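Local coordinates for protein dihydropteridine reductase (PDB 1OOE) that probably reduces quinonoid dihydrobiopterin to tetrahydrobiopterin with NADH or NADPH, as a homodimeric member of the short-chain dehydrogenase/reductase family, at residues L20-F23 with K24-Y28; A111-L114 with A115-H118; G135-P138 with S139-G142; V150-L153 with T154-L157; T177-P181 with M182-W186. One frame throughout, in Å; residues are numbered along the deposited sequence.

Contact 1: L20-F23 with K24-Y28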
loop_
_atom_site.group_PDB
_atom_site.type_symbol
_atom_site.label_atom_id
_atom_site.label_comp_id
_atom_site.label_asym_id
_atom_site.label_seq_id
_atom_site.Cartn_x
_atom_site.Cartn_y
_atom_site.Cartn_z
ATOM N N LEU A 20 9.950 -19.734 15.706
ATOM C CA LEU A 20 10.646 -20.891 15.157
ATOM C C LEU A 20 11.051 -21.864 16.263
ATOM O O LEU A 20 10.801 -23.066 16.168
ATOM C CB LEU A 20 11.880 -20.431 14.370
ATOM C CG LEU A 20 12.684 -21.482 13.595
ATOM C CD1 LEU A 20 13.476 -20.801 12.477
ATOM C CD2 LEU A 20 13.609 -22.231 14.538
ATOM N N GLU A 21 11.666 -21.341 17.320
ATOM C CA GLU A 21 12.087 -22.183 18.436
ATOM C C GLU A 21 10.902 -22.869 19.112
ATOM O O GLU A 21 10.973 -24.049 19.464
ATOM C CB GLU A 21 12.846 -21.352 19.475
ATOM C CG GLU A 21 14.224 -20.879 19.041
ATOM C CD GLU A 21 15.145 -22.023 18.664
ATOM O OE1 GLU A 21 14.983 -23.129 19.225
ATOM O OE2 GLU A 21 16.040 -21.813 17.817
ATOM N N PHE A 22 9.813 -22.129 19.290
ATOM C CA PHE A 22 8.626 -22.665 19.943
ATOM C C PHE A 22 7.991 -23.826 19.178
ATOM O O PHE A 22 7.649 -24.848 19.772
ATOM C CB PHE A 22 7.593 -21.557 20.149
ATOM C CG PHE A 22 6.446 -21.955 21.030
ATOM C CD1 PHE A 22 6.639 -22.160 22.393
ATOM C CD2 PHE A 22 5.175 -22.129 20.500
ATOM C CE1 PHE A 22 5.578 -22.533 23.216
ATOM C CE2 PHE A 22 4.104 -22.504 21.314
ATOM C CZ PHE A 22 4.307 -22.704 22.673
ATOM N N PHE A 23 7.824 -23.676 17.867
ATOM C CA PHE A 23 7.227 -24.754 17.083
ATOM C C PHE A 23 8.142 -25.969 17.036
ATOM O O PHE A 23 7.675 -27.109 17.053
ATOM C CB PHE A 23 6.891 -24.281 15.663
ATOM C CG PHE A 23 5.545 -23.617 15.556
ATOM C CD1 PHE A 23 5.335 -22.345 16.083
ATOM C CD2 PHE A 23 4.470 -24.285 14.972
ATOM C CE1 PHE A 23 4.073 -21.748 16.033
ATOM C CE2 PHE A 23 3.207 -23.699 14.917
ATOM C CZ PHE A 23 3.007 -22.426 15.451
ATOM N N LYS A 24 9.445 -25.718 16.981
ATOM C CA LYS A 24 10.427 -26.794 16.951
ATOM C C LYS A 24 10.322 -27.598 18.245
ATOM O O LYS A 24 10.331 -28.833 18.230
ATOM C CB LYS A 24 11.832 -26.208 16.815
ATOM C CG LYS A 24 12.931 -27.231 16.605
ATOM C CD LYS A 24 14.295 -26.550 16.559
ATOM C CE LYS A 24 15.412 -27.552 16.328
ATOM N NZ LYS A 24 16.751 -26.904 16.331
ATOM N N LYS A 25 10.215 -26.893 19.368
ATOM C CA LYS A 25 10.103 -27.548 20.666
ATOM C C LYS A 25 8.828 -28.380 20.736
ATOM O O LYS A 25 8.757 -29.368 21.471
ATOM C CB LYS A 25 10.099 -26.507 21.791
ATOM C CG LYS A 25 9.924 -27.105 23.185
ATOM C CD LYS A 25 9.838 -26.030 24.262
ATOM C CE LYS A 25 11.135 -25.245 24.375
ATOM N NZ LYS A 25 12.294 -26.126 24.700
ATOM N N ASN A 26 7.826 -27.982 19.959
ATOM C CA ASN A 26 6.553 -28.684 19.942
ATOM C C ASN A 26 6.402 -29.717 18.825
ATOM O O ASN A 26 5.289 -30.024 18.400
ATOM C CB ASN A 26 5.408 -27.670 19.896
ATOM C CG ASN A 26 5.103 -27.086 21.264
ATOM O OD1 ASN A 26 4.405 -27.701 22.072
ATOM N ND2 ASN A 26 5.640 -25.903 21.537
ATOM N N GLY A 27 7.531 -30.239 18.351
ATOM C CA GLY A 27 7.514 -31.276 17.332
ATOM C C GLY A 27 7.342 -30.938 15.863
ATOM O O GLY A 27 7.168 -31.848 15.049
ATOM N N TYR A 28 7.388 -29.659 15.502
ATOM C CA TYR A 28 7.231 -29.290 14.098
ATOM C C TYR A 28 8.559 -29.144 13.363
ATOM O O TYR A 28 9.593 -28.864 13.968
ATOM C CB TYR A 28 6.471 -27.965 13.960
ATOM C CG TYR A 28 4.990 -28.039 14.243
ATOM C CD1 TYR A 28 4.511 -28.087 15.551
ATOM C CD2 TYR A 28 4.064 -28.061 13.198
ATOM C CE1 TYR A 28 3.146 -28.156 15.813
ATOM C CE2 TYR A 28 2.699 -28.131 13.449
ATOM C CZ TYR A 28 2.246 -28.179 14.758
ATOM O OH TYR A 28 0.896 -28.251 15.013
HETATM O O HOH W 1 16.789 -25.109 18.589
#
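Phe23 turns the edge of its ring onto the face of Tyr28, a T-shaped pair with centroids 5.2 Å apart and planes at 68°. The touching corner is CD2 of Phe23, 3.8 Å from CD1 of Tyr28 and set off-centre toward the rim of the tyrosine ring. In the neighbouring pair, Asn26 lays its amide nitrogen over the middle of the Phe22 ring, with ND2 3.6 Å from Phe22 CZ. That same ND2 donates to Phe22 O at 2.9 Å, nearly straight at 164°. Phe22 O lies close to the plane of the Asn26 amide, yet ND2 sits above the plane of the Phe22 carbonyl; the nitrogen thus serves the bond while it covers the centre of the ring. The side chain of Asn26 folds back this way because CG stands anti to its carbonyl carbon (chi1 -80°).

Behind these contacts the backbone sets the positions. Tyr28 N reaches back to Phe23 O at 3.0 Å, and Gly27 N bonds to Lys24 O at 3.1 Å; Gly27 takes the positive phi that this reversal needs. In one of its two conformers, Lys24 donates from NZ to Gln40 O and shares a water with Glu21 OE1. Further out, Phe23 meets Phe77 and packs on Val6 and Val30, while Phe22 and Tyr28 both lie against Leu206 of helix 198-210. The whole is a Schellman C-cap with Gly27 as the C-prime residue, closing helix 14-25 of the first beta-alpha-beta unit of the Rossmann fold before strand 28-34 begins.

Contact 2: A111-L114 with A115-H118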
loop_
_atom_site.group_PDB
_atom_site.type_symbol
_atom_site.label_atom_id
_atom_site.label_comp_id
_atom_site.label_asym_id
_atom_site.label_seq_id
_atom_site.Cartn_x
_atom_site.Cartn_y
_atom_site.Cartn_z
ATOM N N ALA A 111 4.741 -14.247 1.031
ATOM C CA ALA A 111 4.250 -15.217 2.007
ATOM C C ALA A 111 2.880 -15.717 1.535
ATOM O O ALA A 111 2.577 -16.914 1.617
ATOM C CB ALA A 111 4.133 -14.570 3.396
ATOM N N ALA A 112 2.057 -14.800 1.030
ATOM C CA ALA A 112 0.731 -15.167 0.538
ATOM C C ALA A 112 0.855 -16.112 -0.657
ATOM O O ALA A 112 0.139 -17.107 -0.742
ATOM C CB ALA A 112 -0.056 -13.913 0.142
ATOM N N LYS A 113 1.763 -15.796 -1.577
ATOM C CA LYS A 113 1.976 -16.638 -2.755
ATOM C C LYS A 113 2.380 -18.044 -2.314
ATOM O O LYS A 113 1.927 -19.040 -2.886
ATOM C CB LYS A 113 3.073 -16.041 -3.649
ATOM C CG LYS A 113 3.282 -16.794 -4.969
ATOM C CD LYS A 113 2.036 -16.744 -5.846
ATOM C CE LYS A 113 2.212 -17.573 -7.111
ATOM N NZ LYS A 113 1.065 -17.401 -8.042
ATOM N N LEU A 114 3.238 -18.127 -1.301
ATOM C CA LEU A 114 3.679 -19.423 -0.792
ATOM C C LEU A 114 2.492 -20.207 -0.243
ATOM O O LEU A 114 2.388 -21.416 -0.449
ATOM C CB LEU A 114 4.731 -19.234 0.308
ATOM C CG LEU A 114 6.123 -18.807 -0.165
ATOM C CD1 LEU A 114 6.971 -18.357 1.024
ATOM C CD2 LEU A 114 6.783 -19.967 -0.888
ATOM N N ALA A 115 1.589 -19.510 0.441
ATOM C CA ALA A 115 0.414 -20.148 1.028
ATOM C C ALA A 115 -0.533 -20.730 -0.019
ATOM O O ALA A 115 -1.042 -21.838 0.144
ATOM C CB ALA A 115 -0.334 -19.148 1.905
ATOM N N THR A 116 -0.783 -19.983 -1.088
ATOM C CA THR A 116 -1.679 -20.465 -2.131
ATOM C C THR A 116 -1.097 -21.711 -2.781
ATOM O O THR A 116 -1.827 -22.547 -3.314
ATOM C CB THR A 116 -1.920 -19.391 -3.216
ATOM O OG1 THR A 116 -0.678 -19.045 -3.839
ATOM C CG2 THR A 116 -2.538 -18.146 -2.602
ATOM N N THR A 117 0.223 -21.842 -2.699
ATOM C CA THR A 117 0.930 -22.968 -3.289
ATOM C C THR A 117 1.137 -24.158 -2.352
ATOM O O THR A 117 0.901 -25.308 -2.725
ATOM C CB THR A 117 2.342 -22.551 -3.780
ATOM O OG1 THR A 117 2.252 -21.415 -4.652
ATOM C CG2 THR A 117 3.001 -23.703 -4.519
ATOM N N HIS A 118 1.565 -23.869 -1.128
ATOM C CA HIS A 118 1.906 -24.914 -0.174
ATOM C C HIS A 118 1.072 -25.128 1.086
ATOM O O HIS A 118 1.273 -26.119 1.781
ATOM C CB HIS A 118 3.361 -24.704 0.246
ATOM C CG HIS A 118 4.311 -24.622 -0.906
ATOM N ND1 HIS A 118 4.641 -25.718 -1.673
ATOM C CD2 HIS A 118 4.988 -23.575 -1.434
ATOM C CE1 HIS A 118 5.481 -25.350 -2.625
ATOM N NE2 HIS A 118 5.709 -24.054 -2.502
#
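Thr116 and Thr117 both point their hydroxyls at the carbonyl oxygen of Lys113. Thr116 OG1 donates at 2.8 Å to Lys113 O and Thr117 OG1 at 3.0 Å to the same atom, and the two arrive from opposite faces of the carbonyl plane. Thr116 can do this because its hydroxyl lies between its own backbone N and carbonyl carbon (chi1 61°); in Thr117 the hydroxyl is instead anti to the carbonyl carbon (chi1 -53°). The backbone bond from Thr117 N to the same oxygen is weak. The next turn is tighter: His118 N meets Leu114 O at 2.7 Å and closes the last turn of the helix.

The well-packed side carries Ala111, Ala115 and the side chain of Leu114, which is turned to helix 53-68. Ala115 CB rests 3.4 Å from Ala112 O, and the small methyls of Ala111 and Ala115 face into the protein. A longer contact joins Leu114 and His118, their CD2 atoms 4.1 Å apart, with the methyl CG2 of Thr117 over one face of the imidazole, toward its rim. Thr117 lies on the exposed side. Lys113 leaves the helix for the dimer interface, where its NZ donates to Ser90 O of the second subunit; Thr116 packs there on Ala88 of that subunit.

This is the C-terminal end of helix 93-118. Ala111 leans on Val76 and Cys78 of strand 73-78, Leu114 and His118 face Thr64 and Leu68 of helix 53-68, and Ala115 touches Leu164 in a loop.

Contact 3: G135-P138 with S139-G142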
loop_
_atom_site.group_PDB
_atom_site.type_symbol
_atom_site.label_atom_id
_atom_site.label_comp_id
_atom_site.label_asym_id
_atom_site.label_seq_id
_atom_site.Cartn_x
_atom_site.Cartn_y
_atom_site.Cartn_z
ATOM N N GLY A 135 -5.016 4.494 11.492
ATOM C CA GLY A 135 -5.345 5.907 11.448
ATOM C C GLY A 135 -4.261 6.677 10.719
ATOM O O GLY A 135 -3.295 6.079 10.251
ATOM N N PRO A 136 -4.388 8.009 10.603
ATOM C CA PRO A 136 -3.365 8.801 9.908
ATOM C C PRO A 136 -1.994 8.682 10.583
ATOM O O PRO A 136 -1.907 8.568 11.809
ATOM C CB PRO A 136 -3.914 10.229 9.986
ATOM C CG PRO A 136 -5.404 10.035 10.074
ATOM C CD PRO A 136 -5.520 8.854 11.020
ATOM N N THR A 137 -0.926 8.705 9.787
ATOM C CA THR A 137 0.435 8.626 10.327
ATOM C C THR A 137 1.329 9.672 9.658
ATOM O O THR A 137 2.317 9.337 9.005
ATOM C CB THR A 137 1.071 7.230 10.107
ATOM O OG1 THR A 137 1.160 6.952 8.703
ATOM C CG2 THR A 137 0.250 6.152 10.799
ATOM N N PRO A 138 1.005 10.962 9.836
ATOM C CA PRO A 138 1.781 12.055 9.240
ATOM C C PRO A 138 3.286 12.084 9.535
ATOM O O PRO A 138 4.058 12.625 8.740
ATOM C CB PRO A 138 1.067 13.306 9.752
ATOM C CG PRO A 138 0.517 12.863 11.077
ATOM C CD PRO A 138 -0.023 11.488 10.749
ATOM N N SER A 139 3.704 11.516 10.664
ATOM C CA SER A 139 5.122 11.518 11.022
ATOM C C SER A 139 5.903 10.334 10.450
ATOM O O SER A 139 7.128 10.301 10.531
ATOM C CB SER A 139 5.294 11.543 12.543
ATOM O OG SER A 139 4.987 10.285 13.119
ATOM N N MET A 140 5.189 9.368 9.877
ATOM C CA MET A 140 5.810 8.181 9.289
ATOM C C MET A 140 4.900 7.688 8.170
ATOM O O MET A 140 4.382 6.571 8.206
ATOM C CB MET A 140 5.998 7.093 10.357
ATOM C CG MET A 140 4.765 6.831 11.218
ATOM S SD MET A 140 5.145 5.681 12.562
ATOM C CE MET A 140 3.612 4.796 12.713
ATOM N N ILE A 141 4.725 8.548 7.173
ATOM C CA ILE A 141 3.856 8.283 6.035
ATOM C C ILE A 141 4.143 7.008 5.245
ATOM O O ILE A 141 3.213 6.275 4.908
ATOM C CB ILE A 141 3.843 9.512 5.094
ATOM C CG1 ILE A 141 3.279 10.713 5.863
ATOM C CG2 ILE A 141 3.001 9.232 3.856
ATOM C CD1 ILE A 141 3.193 12.011 5.065
ATOM N N GLY A 142 5.413 6.736 4.957
ATOM C CA GLY A 142 5.760 5.535 4.210
ATOM C C GLY A 142 5.392 4.263 4.955
ATOM O O GLY A 142 4.810 3.334 4.384
#
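A type I beta turn from Thr137 to Met140 brings the chain round into helix 141-158. Thr137 and Met140 meet across it: Met140 N donates to Thr137 O at 3.0 Å with an N-H...O angle of 156°, the donor standing well above the carbonyl plane. On the side-chain side, CG of Met140 lies 3.9 Å from CB of Thr137, and the methyl CE follows at 4.1 Å from Thr137 CG2, so the thioether runs across the threonine. Met140 reaches there because its CG is tucked between backbone N and carbonyl carbon (chi1 48°).

Met140 is the N-cap residue of the helix, and Pro138 occupies the second position of the turn, where its ring suits the phi of -55°. The first helical residue, Ile141, turns CG1 to 3.5 Å from Pro138 O, a carbonyl oxygen that is buried here and has no polar partner in the model. Within the chain Ser139 and Ile141 both form backbone bonds with Gly86, and Met140 packs on Trp83. The turn also belongs to the dimer interface: Gly135 O accepts from His152 NE2 of the second subunit, and Thr137 N donates to Ser156 OG of that subunit.

Contact 4: V150-L153 with T154-L157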
loop_
_atom_site.group_PDB
_atom_site.type_symbol
_atom_site.label_atom_id
_atom_site.label_comp_id
_atom_site.label_asym_id
_atom_site.label_seq_id
_atom_site.Cartn_x
_atom_site.Cartn_y
_atom_site.Cartn_z
ATOM N N VAL A 150 -0.795 -3.875 3.498
ATOM C CA VAL A 150 -0.825 -5.219 4.080
ATOM C C VAL A 150 -2.208 -5.479 4.682
ATOM O O VAL A 150 -2.740 -6.583 4.577
ATOM C CB VAL A 150 0.271 -5.404 5.169
ATOM C CG1 VAL A 150 0.102 -6.761 5.867
ATOM C CG2 VAL A 150 1.651 -5.330 4.530
ATOM N N HIS A 151 -2.794 -4.464 5.310
ATOM C CA HIS A 151 -4.126 -4.625 5.886
ATOM C C HIS A 151 -5.137 -4.906 4.766
ATOM O O HIS A 151 -6.027 -5.743 4.927
ATOM C CB HIS A 151 -4.545 -3.370 6.659
ATOM C CG HIS A 151 -3.770 -3.145 7.922
ATOM N ND1 HIS A 151 -4.068 -2.126 8.804
ATOM C CD2 HIS A 151 -2.709 -3.800 8.448
ATOM C CE1 HIS A 151 -3.223 -2.165 9.819
ATOM N NE2 HIS A 151 -2.387 -3.172 9.629
ATOM N N HIS A 152 -5.003 -4.224 3.632
ATOM C CA HIS A 152 -5.937 -4.454 2.534
ATOM C C HIS A 152 -5.733 -5.847 1.939
ATOM O O HIS A 152 -6.703 -6.542 1.614
ATOM C CB HIS A 152 -5.793 -3.395 1.435
ATOM C CG HIS A 152 -6.883 -3.465 0.413
ATOM N ND1 HIS A 152 -6.806 -4.269 -0.705
ATOM C CD2 HIS A 152 -8.129 -2.935 0.410
ATOM C CE1 HIS A 152 -7.961 -4.236 -1.347
ATOM N NE2 HIS A 152 -8.782 -3.437 -0.690
ATOM N N LEU A 153 -4.470 -6.247 1.814
ATOM C CA LEU A 153 -4.118 -7.560 1.280
ATOM C C LEU A 153 -4.816 -8.620 2.119
ATOM O O LEU A 153 -5.336 -9.610 1.600
ATOM C CB LEU A 153 -2.600 -7.759 1.347
ATOM C CG LEU A 153 -2.052 -9.176 1.125
ATOM C CD1 LEU A 153 -2.422 -9.677 -0.257
ATOM C CD2 LEU A 153 -0.549 -9.165 1.291
ATOM N N THR A 154 -4.819 -8.401 3.429
ATOM C CA THR A 154 -5.463 -9.321 4.352
ATOM C C THR A 154 -6.941 -9.496 4.012
ATOM O O THR A 154 -7.452 -10.623 3.978
ATOM C CB THR A 154 -5.316 -8.809 5.797
ATOM O OG1 THR A 154 -3.925 -8.782 6.138
ATOM C CG2 THR A 154 -6.055 -9.717 6.774
ATOM N N SER A 155 -7.632 -8.389 3.740
ATOM C CA SER A 155 -9.054 -8.472 3.423
ATOM C C SER A 155 -9.300 -9.184 2.099
ATOM O O SER A 155 -10.258 -9.942 1.977
ATOM C CB SER A 155 -9.706 -7.079 3.405
ATOM O OG SER A 155 -9.336 -6.314 2.270
ATOM N N SER A 156 -8.435 -8.956 1.113
ATOM C CA SER A 156 -8.595 -9.613 -0.184
ATOM C C SER A 156 -8.354 -11.121 -0.092
ATOM O O SER A 156 -9.066 -11.905 -0.713
ATOM C CB SER A 156 -7.641 -9.003 -1.214
ATOM O OG SER A 156 -8.001 -7.663 -1.507
ATOM N N LEU A 157 -7.353 -11.526 0.682
ATOM C CA LEU A 157 -7.040 -12.947 0.837
ATOM C C LEU A 157 -8.133 -13.731 1.565
ATOM O O LEU A 157 -8.369 -14.908 1.266
ATOM C CB LEU A 157 -5.711 -13.116 1.582
ATOM C CG LEU A 157 -4.459 -12.590 0.874
ATOM C CD1 LEU A 157 -3.280 -12.643 1.826
ATOM C CD2 LEU A 157 -4.176 -13.414 -0.377
HETATM O O HOH W 2 -5.587 -6.463 -1.813
#
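Regular i to i+4 bonds run through the middle of helix 141-158, with Leu157 N giving to Leu153 O at 2.9 Å and Ser156 N to His152 O at 3.0 Å. The helix follows strand 123-128 in the Rossmann-type fold of this reductase, and one of its flanks faces the second subunit.

On the polar flank His152 O has a second donor: the hydroxyl of Ser155, 2.7 Å from OG to O, lying in the carbonyl plane on a lone pair. Ser155 OG also stands over the centre of the His152 ring, about 4.0 Å above it, whereas Ser156 OG comes to 3.4 Å from CE1 of that ring. The imidazole is placed there by a CG anti to the backbone N (chi1 -170°). The far nitrogen of His152 and the hydroxyl of Ser156 both hold residues 135-137 of the second subunit.

Toward the protein interior Thr154 OG1 is hydrogen-bonded to Thr172 OG1 of strand 169-175. His151 NE2 is bonded to Ala130 N, in the loop after strand 123-128. Leu153 and Leu157 pack on one another, with their CD1 atoms 3.7 Å apart, and this pair also borders the second subunit, at its Ile141 and Ala88. One water joins His152 and Ser156, 2.7 Å from ND1 of the one and 2.7 Å from OG of the other.

Contact 5: T177-P181 with M182-W186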
loop_
_atom_site.group_PDB
_atom_site.type_symbol
_atom_site.label_atom_id
_atom_site.label_comp_id
_atom_site.label_asym_id
_atom_site.label_seq_id
_atom_site.Cartn_x
_atom_site.Cartn_y
_atom_site.Cartn_z
ATOM N N THR A 177 3.107 -3.128 21.785
ATOM C CA THR A 177 4.467 -3.180 22.314
ATOM C C THR A 177 4.907 -4.616 22.595
ATOM O O THR A 177 4.263 -5.328 23.359
ATOM C CB THR A 177 4.594 -2.391 23.636
ATOM O OG1 THR A 177 4.312 -1.003 23.405
ATOM C CG2 THR A 177 5.994 -2.535 24.203
ATOM N N LEU A 178 6.007 -5.031 21.981
ATOM C CA LEU A 178 6.536 -6.376 22.198
ATOM C C LEU A 178 7.771 -6.271 23.078
ATOM O O LEU A 178 8.499 -5.282 23.013
ATOM C CB LEU A 178 6.935 -7.027 20.871
ATOM C CG LEU A 178 5.846 -7.408 19.873
ATOM C CD1 LEU A 178 6.499 -7.980 18.625
ATOM C CD2 LEU A 178 4.904 -8.424 20.499
ATOM N N ASP A 179 8.004 -7.288 23.901
ATOM C CA ASP A 179 9.175 -7.301 24.765
ATOM C C ASP A 179 10.331 -7.848 23.937
ATOM O O ASP A 179 10.381 -9.040 23.644
ATOM C CB ASP A 179 8.927 -8.198 25.982
ATOM C CG ASP A 179 10.093 -8.200 26.957
ATOM O OD1 ASP A 179 11.080 -7.476 26.714
ATOM O OD2 ASP A 179 10.019 -8.922 27.972
ATOM N N THR A 180 11.246 -6.971 23.545
ATOM C CA THR A 180 12.396 -7.367 22.739
ATOM C C THR A 180 13.674 -6.808 23.342
ATOM O O THR A 180 13.632 -5.875 24.141
ATOM C CB THR A 180 12.295 -6.814 21.301
ATOM O OG1 THR A 180 12.378 -5.383 21.335
ATOM C CG2 THR A 180 10.978 -7.220 20.657
ATOM N N PRO A 181 14.831 -7.377 22.970
ATOM C CA PRO A 181 16.110 -6.897 23.497
ATOM C C PRO A 181 16.321 -5.413 23.189
ATOM O O PRO A 181 16.840 -4.669 24.018
ATOM C CB PRO A 181 17.125 -7.785 22.784
ATOM C CG PRO A 181 16.383 -9.078 22.648
ATOM C CD PRO A 181 15.020 -8.610 22.184
ATOM N N MET A 182 15.917 -4.987 21.994
ATOM C CA MET A 182 16.072 -3.590 21.599
ATOM C C MET A 182 15.199 -2.636 22.406
ATOM O O MET A 182 15.630 -1.533 22.743
ATOM C CB MET A 182 15.781 -3.407 20.105
ATOM C CG MET A 182 16.926 -3.817 19.192
ATOM S SD MET A 182 18.427 -2.846 19.470
ATOM C CE MET A 182 19.378 -3.972 20.508
ATOM N N ASN A 183 13.972 -3.043 22.715
ATOM C CA ASN A 183 13.099 -2.170 23.489
ATOM C C ASN A 183 13.598 -2.032 24.918
ATOM O O ASN A 183 13.447 -0.979 25.540
ATOM C CB ASN A 183 11.658 -2.684 23.474
ATOM C CG ASN A 183 10.925 -2.298 22.210
ATOM O OD1 ASN A 183 11.147 -1.215 21.666
ATOM N ND2 ASN A 183 10.036 -3.170 21.740
ATOM N N ARG A 184 14.202 -3.091 25.442
ATOM C CA ARG A 184 14.724 -3.035 26.799
ATOM C C ARG A 184 15.945 -2.125 26.878
ATOM O O ARG A 184 16.223 -1.535 27.923
ATOM C CB ARG A 184 15.086 -4.437 27.294
ATOM C CG ARG A 184 13.879 -5.336 27.461
ATOM C CD ARG A 184 14.157 -6.486 28.406
ATOM N NE ARG A 184 12.917 -7.162 28.766
ATOM C CZ ARG A 184 12.725 -7.820 29.905
ATOM N NH1 ARG A 184 13.697 -7.895 30.805
ATOM N NH2 ARG A 184 11.555 -8.395 30.147
ATOM N N LYS A 185 16.664 -2.002 25.766
ATOM C CA LYS A 185 17.861 -1.173 25.712
ATOM C C LYS A 185 17.560 0.316 25.570
ATOM O O LYS A 185 18.149 1.144 26.265
ATOM C CB LYS A 185 18.755 -1.619 24.546
ATOM C CG LYS A 185 20.027 -0.791 24.374
ATOM C CD LYS A 185 20.839 -1.270 23.175
ATOM C CE LYS A 185 22.111 -0.449 22.982
ATOM N NZ LYS A 185 23.042 -0.572 24.142
ATOM N N TRP A 186 16.635 0.654 24.680
ATOM C CA TRP A 186 16.312 2.052 24.434
ATOM C C TRP A 186 15.241 2.677 25.320
ATOM O O TRP A 186 15.112 3.901 25.359
ATOM C CB TRP A 186 15.984 2.236 22.953
ATOM C CG TRP A 186 17.167 1.878 22.098
ATOM C CD1 TRP A 186 17.335 0.739 21.359
ATOM C CD2 TRP A 186 18.383 2.623 21.966
ATOM N NE1 TRP A 186 18.583 0.729 20.777
ATOM C CE2 TRP A 186 19.246 1.874 21.133
ATOM C CE3 TRP A 186 18.831 3.852 22.473
ATOM C CZ2 TRP A 186 20.533 2.314 20.795
ATOM C CZ3 TRP A 186 20.112 4.290 22.136
ATOM C CH2 TRP A 186 20.946 3.520 21.303
HETATM O O HOH W 3 7.189 -3.300 19.839
#
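Asp179 swings its carboxylate clear of its own backbone N, with CG anti to it (chi1 -177°), while Arg184 sets off anti to its carbonyl carbon (chi1 -67°) and runs extended from CG to NE. These torsions bring the two side chains together side-on. Arg184 NE donates to Asp179 OD1 at 2.8 Å and Arg184 NH2 to Asp179 OD2 at 2.7 Å, one nitrogen for each oxygen, and the carboxylate and guanidinium planes are within 9° of coplanar. OD1 is met on its syn lone pair; OD2 is also approached from the syn side, though NH2 lies a little out of the carboxylate plane.

Next to this bridge Thr180 caps the helix. Its OG1 accepts from Asn183 N at 3.1 Å, the N-cap bond at the start of helix 181-186, and Thr180 O takes Arg184 N, also at 3.1 Å, in the first helical turn. Pro181 follows directly as the first helical residue. Asn183 also sends ND2 back to Leu178 O at 2.9 Å, tying the helix back to the segment before its N-cap, and a water accepts from Leu178 N and, weakly, from the same ND2.

Around the contact, Trp195 touches Asp179 and Asn183, while His192 touches Arg184; Asp179 and Thr177 pair their backbones with Thr196. The groups lie at the protein surface, where solvent may partly screen the charges. The ion pair is two-pronged and almost flat, and its paired hydrogen bonds, which hold the guanidinium nearly coplanar with the carboxylate, probably limit its rotation.

In the fold
Contacts 2 and 4 are the buried ones, and they touch: Ala112 CB lies 3.9 Å from Leu157 CD1, so helix 93-118 packs on helix 141-158. Contacts 3 and 4 share helix 141-158, one at its start and one further along, and complement each other across the dimer, the turn of one subunit meeting the histidine and serine of the other. Contact 2 also reaches the second subunit, whereas contacts 1 and 5 do not. Contact 1, partly buried, ends a helix with aromatic packing and a glycine; contact 5, at the surface, starts one with a threonine cap and an ion pair. Their centres are about 23 Å apart.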